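Local coordinates for protein Ras-3 from Cryphonectria parasitica (Cryphonectria parasitica, PDB 4KU4) that belongs to the Ras family of small P-loop proteins and holds guanosine-5'-diphosphate in its nucleotide pocket, at residues R106-V111 with L167-V172. Numbering follows the deposited sequence. Where two conformers were deposited one is given.
Sequences RLFEEV and LGCGFV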
ATOM      1  N   ARG A 106       3.387  13.388  -1.865  1.00 12.53           N
ATOM      2  CA  ARG A 106       3.516  13.676  -3.298  1.00 15.18           C
ATOM      3  C   ARG A 106       2.976  12.549  -4.189  1.00 16.44           C
ATOM      4  O   ARG A 106       2.328  12.808  -5.202  1.00 15.00           O
ATOM      5  CB  ARG A 106       4.974  13.983  -3.655  1.00 15.94           C
ATOM      6  CG  ARG A 106       5.538  15.206  -2.943  1.00 16.65           C
ATOM      7  CD  ARG A 106       6.844  15.651  -3.590  1.00 18.87           C
ATOM      8  NE  ARG A 106       7.902  14.662  -3.420  1.00 19.97           N
ATOM      9  CZ  ARG A 106       8.796  14.687  -2.441  1.00 14.82           C
ATOM     10  NH1 ARG A 106       8.767  15.660  -1.545  1.00 21.33           N
ATOM     11  NH2 ARG A 106       9.727  13.745  -2.370  1.00 20.24           N
ATOM     12  N   LEU A 107       3.252  11.302  -3.810  1.00 13.09           N
ATOM     13  CA  LEU A 107       2.793  10.140  -4.557  1.00 14.99           C
ATOM     14  C   LEU A 107       1.280  10.028  -4.543  1.00 12.03           C
ATOM     15  O   LEU A 107       0.668   9.681  -5.544  1.00 10.86           O
ATOM     16  CB  LEU A 107       3.424   8.861  -4.001  1.00  8.01           C
ATOM     17  CG  LEU A 107       4.913   8.771  -4.271  1.00 14.84           C
ATOM     18  CD1 LEU A 107       5.578   7.725  -3.387  1.00 11.67           C
ATOM     19  CD2 LEU A 107       5.105   8.460  -5.756  1.00 16.79           C
ATOM     20  N   PHE A 108       0.665  10.323  -3.408  1.00 11.30           N
ATOM     21  CA  PHE A 108      -0.791  10.350  -3.360  1.00 10.81           C
ATOM     22  C   PHE A 108      -1.356  11.307  -4.423  1.00 16.03           C
ATOM     23  O   PHE A 108      -2.293  10.965  -5.140  1.00 11.53           O
ATOM     24  CB  PHE A 108      -1.288  10.753  -1.968  1.00 13.42           C
ATOM     25  CG  PHE A 108      -2.771  10.911  -1.892  1.00 11.75           C
ATOM     26  CD1 PHE A 108      -3.583   9.824  -1.596  1.00 14.70           C
ATOM     27  CD2 PHE A 108      -3.360  12.135  -2.142  1.00 13.55           C
ATOM     28  CE1 PHE A 108      -4.955   9.963  -1.543  1.00 13.87           C
ATOM     29  CE2 PHE A 108      -4.728  12.287  -2.085  1.00 14.46           C
ATOM     30  CZ  PHE A 108      -5.532  11.188  -1.790  1.00 15.94           C
ATOM     31  N   GLU A 109      -0.779  12.499  -4.535  1.00 14.12           N
ATOM     32  CA  GLU A 109      -1.270  13.455  -5.532  1.00 19.33           C
ATOM     33  C   GLU A 109      -1.082  12.932  -6.952  1.00 15.48           C
ATOM     34  O   GLU A 109      -1.967  13.119  -7.779  1.00 14.73           O
ATOM     35  CB  GLU A 109      -0.621  14.840  -5.380  1.00 19.77           C
ATOM     36  CG  GLU A 109      -1.591  16.003  -5.541  1.00 31.27           C
ATOM     37  CD  GLU A 109      -1.615  16.531  -6.955  0.56 38.61           C
ATOM     38  OE1 GLU A 109      -2.349  17.508  -7.211  0.56 38.78           O
ATOM     39  OE2 GLU A 109      -0.892  15.974  -7.810  0.56 39.22           O
ATOM     40  N   GLU A 110       0.051  12.280  -7.231  1.00 14.28           N
ATOM     41  CA  GLU A 110       0.245  11.628  -8.523  1.00 15.70           C
ATOM     42  C   GLU A 110      -0.870  10.629  -8.795  1.00 16.19           C
ATOM     43  O   GLU A 110      -1.417  10.574  -9.896  1.00 12.75           O
ATOM     44  CB  GLU A 110       1.599  10.901  -8.604  1.00 17.82           C
ATOM     45  CG  GLU A 110       2.826  11.774  -8.828  1.00 24.65           C
ATOM     46  CD  GLU A 110       4.064  10.936  -9.121  1.00 27.39           C
ATOM     47  OE1 GLU A 110       3.900   9.745  -9.456  1.00 24.70           O
ATOM     48  OE2 GLU A 110       5.194  11.459  -9.020  1.00 30.26           O
ATOM     49  N   VAL A 111      -1.204   9.817  -7.798  1.00 13.57           N
ATOM     50  CA  VAL A 111      -2.254   8.817  -7.998  1.00 13.59           C
ATOM     51  C   VAL A 111      -3.598   9.454  -8.358  1.00 19.12           C
ATOM     52  O   VAL A 111      -4.221   9.094  -9.362  1.00 16.04           O
ATOM     53  CB  VAL A 111      -2.396   7.875  -6.777  1.00 13.27           C
ATOM     54  CG1 VAL A 111      -3.685   7.062  -6.868  1.00 13.37           C
ATOM     55  CG2 VAL A 111      -1.182   6.959  -6.695  1.00 11.76           C
ATOM     56  N   LEU A 167      -6.387  14.133   3.309  1.00 10.67           N
ATOM     57  CA  LEU A 167      -6.427  13.682   1.915  1.00 12.79           C
ATOM     58  C   LEU A 167      -7.649  12.815   1.569  1.00 10.10           C
ATOM     59  O   LEU A 167      -7.969  12.632   0.401  1.00 14.02           O
ATOM     60  CB  LEU A 167      -5.132  12.933   1.556  1.00 10.61           C
ATOM     61  CG  LEU A 167      -3.814  13.675   1.811  1.00 14.18           C
ATOM     62  CD1 LEU A 167      -2.614  12.788   1.532  1.00 15.05           C
ATOM     63  CD2 LEU A 167      -3.725  14.937   0.966  1.00 15.02           C
ATOM     64  N   GLY A 168      -8.317  12.284   2.588  1.00  9.36           N
ATOM     65  CA  GLY A 168      -9.438  11.380   2.384  1.00 15.92           C
ATOM     66  C   GLY A 168      -9.053   9.915   2.254  1.00 16.17           C
ATOM     67  O   GLY A 168      -9.876   9.095   1.863  1.00 12.19           O
ATOM     68  N   CYS A 169      -7.819   9.569   2.605  1.00 12.00           N
ATOM     69  CA  CYS A 169      -7.359   8.185   2.433  1.00 10.27           C
ATOM     70  C   CYS A 169      -7.189   7.445   3.756  1.00 13.00           C
ATOM     71  O   CYS A 169      -7.378   8.001   4.824  1.00 12.08           O
ATOM     72  CB  CYS A 169      -6.053   8.142   1.622  1.00 20.23           C
ATOM     73  SG  CYS A 169      -4.590   8.821   2.473  1.00 10.26           S
ATOM     74  N   GLY A 170      -6.829   6.174   3.669  1.00 12.51           N
ATOM     75  CA  GLY A 170      -6.624   5.374   4.858  1.00 14.74           C
ATOM     76  C   GLY A 170      -5.236   5.590   5.434  1.00 10.33           C
ATOM     77  O   GLY A 170      -4.347   6.114   4.762  1.00 11.15           O
ATOM     78  N   PHE A 171      -5.065   5.205   6.695  1.00 10.07           N
ATOM     79  CA  PHE A 171      -3.767   5.225   7.347  1.00  8.11           C
ATOM     80  C   PHE A 171      -3.622   4.019   8.263  1.00 13.14           C
ATOM     81  O   PHE A 171      -4.462   3.794   9.141  1.00  8.51           O
ATOM     82  CB  PHE A 171      -3.578   6.517   8.157  1.00 10.41           C
ATOM     83  CG  PHE A 171      -2.291   6.563   8.932  1.00 10.85           C
ATOM     84  CD1 PHE A 171      -1.078   6.370   8.299  1.00  6.46           C
ATOM     85  CD2 PHE A 171      -2.293   6.827  10.291  1.00 13.83           C
ATOM     86  CE1 PHE A 171       0.101   6.404   9.016  1.00  9.55           C
ATOM     87  CE2 PHE A 171      -1.108   6.883  11.007  1.00 11.89           C
ATOM     88  CZ  PHE A 171       0.080   6.679  10.380  1.00 11.48           C
ATOM     89  N   VAL A 172      -2.574   3.227   8.045  1.00  6.09           N
ATOM     90  CA  VAL A 172      -2.285   2.103   8.928  1.00  9.46           C
ATOM     91  C   VAL A 172      -0.792   2.044   9.224  1.00 10.32           C
ATOM     92  O   VAL A 172       0.030   2.196   8.322  1.00  5.85           O
ATOM     93  CB  VAL A 172      -2.712   0.762   8.300  1.00  7.07           C
ATOM     94  CG1 VAL A 172      -2.328  -0.393   9.213  1.00 10.91           C
ATOM     95  CG2 VAL A 172      -4.205   0.746   8.051  1.00 11.01           C
TER
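In the Ras-type P-loop fold, helix 98-118 meets the end of helix 157-167 and the turn that leads to strand 170-173, at one edge of the sheet, through one aromatic side chain, F108, which packs against L167 and C169. The F108 ring reaches across because its CG lies anti to the backbone N (chi1 175°). L167 covers one face of this ring in a CH-pi contact: CB of L167 stands 4.0 Å from the centroid of the F108 ring, 24° off the normal and displaced toward the rim at CE2 and CZ. The isobutyl end of L167 runs back toward the root of the ring, with CD1 of L167 3.8 Å from CD2 of F108; the leucine and the phenylalanine lie alongside each other, pointing opposite ways. The carbonyl O of L167 lies 3.6 Å from CZ of F108. A Schellman motif ends helix 157-167 here, G168 taking the positive-phi position and C169 N hydrogen-bonding back to A164 O. The chain thereby turns C169 toward F108 before G170 pairs with V140 and L142 of strand 140-145. V140 also touches both F108 and C169, so the helix, the turn and the sheet meet at this point. C169 approaches the ring obliquely, its CB 3.8 Å from CE1 of F108 and its SG in a sulfur-aromatic contact 4.9 Å from the ring centroid.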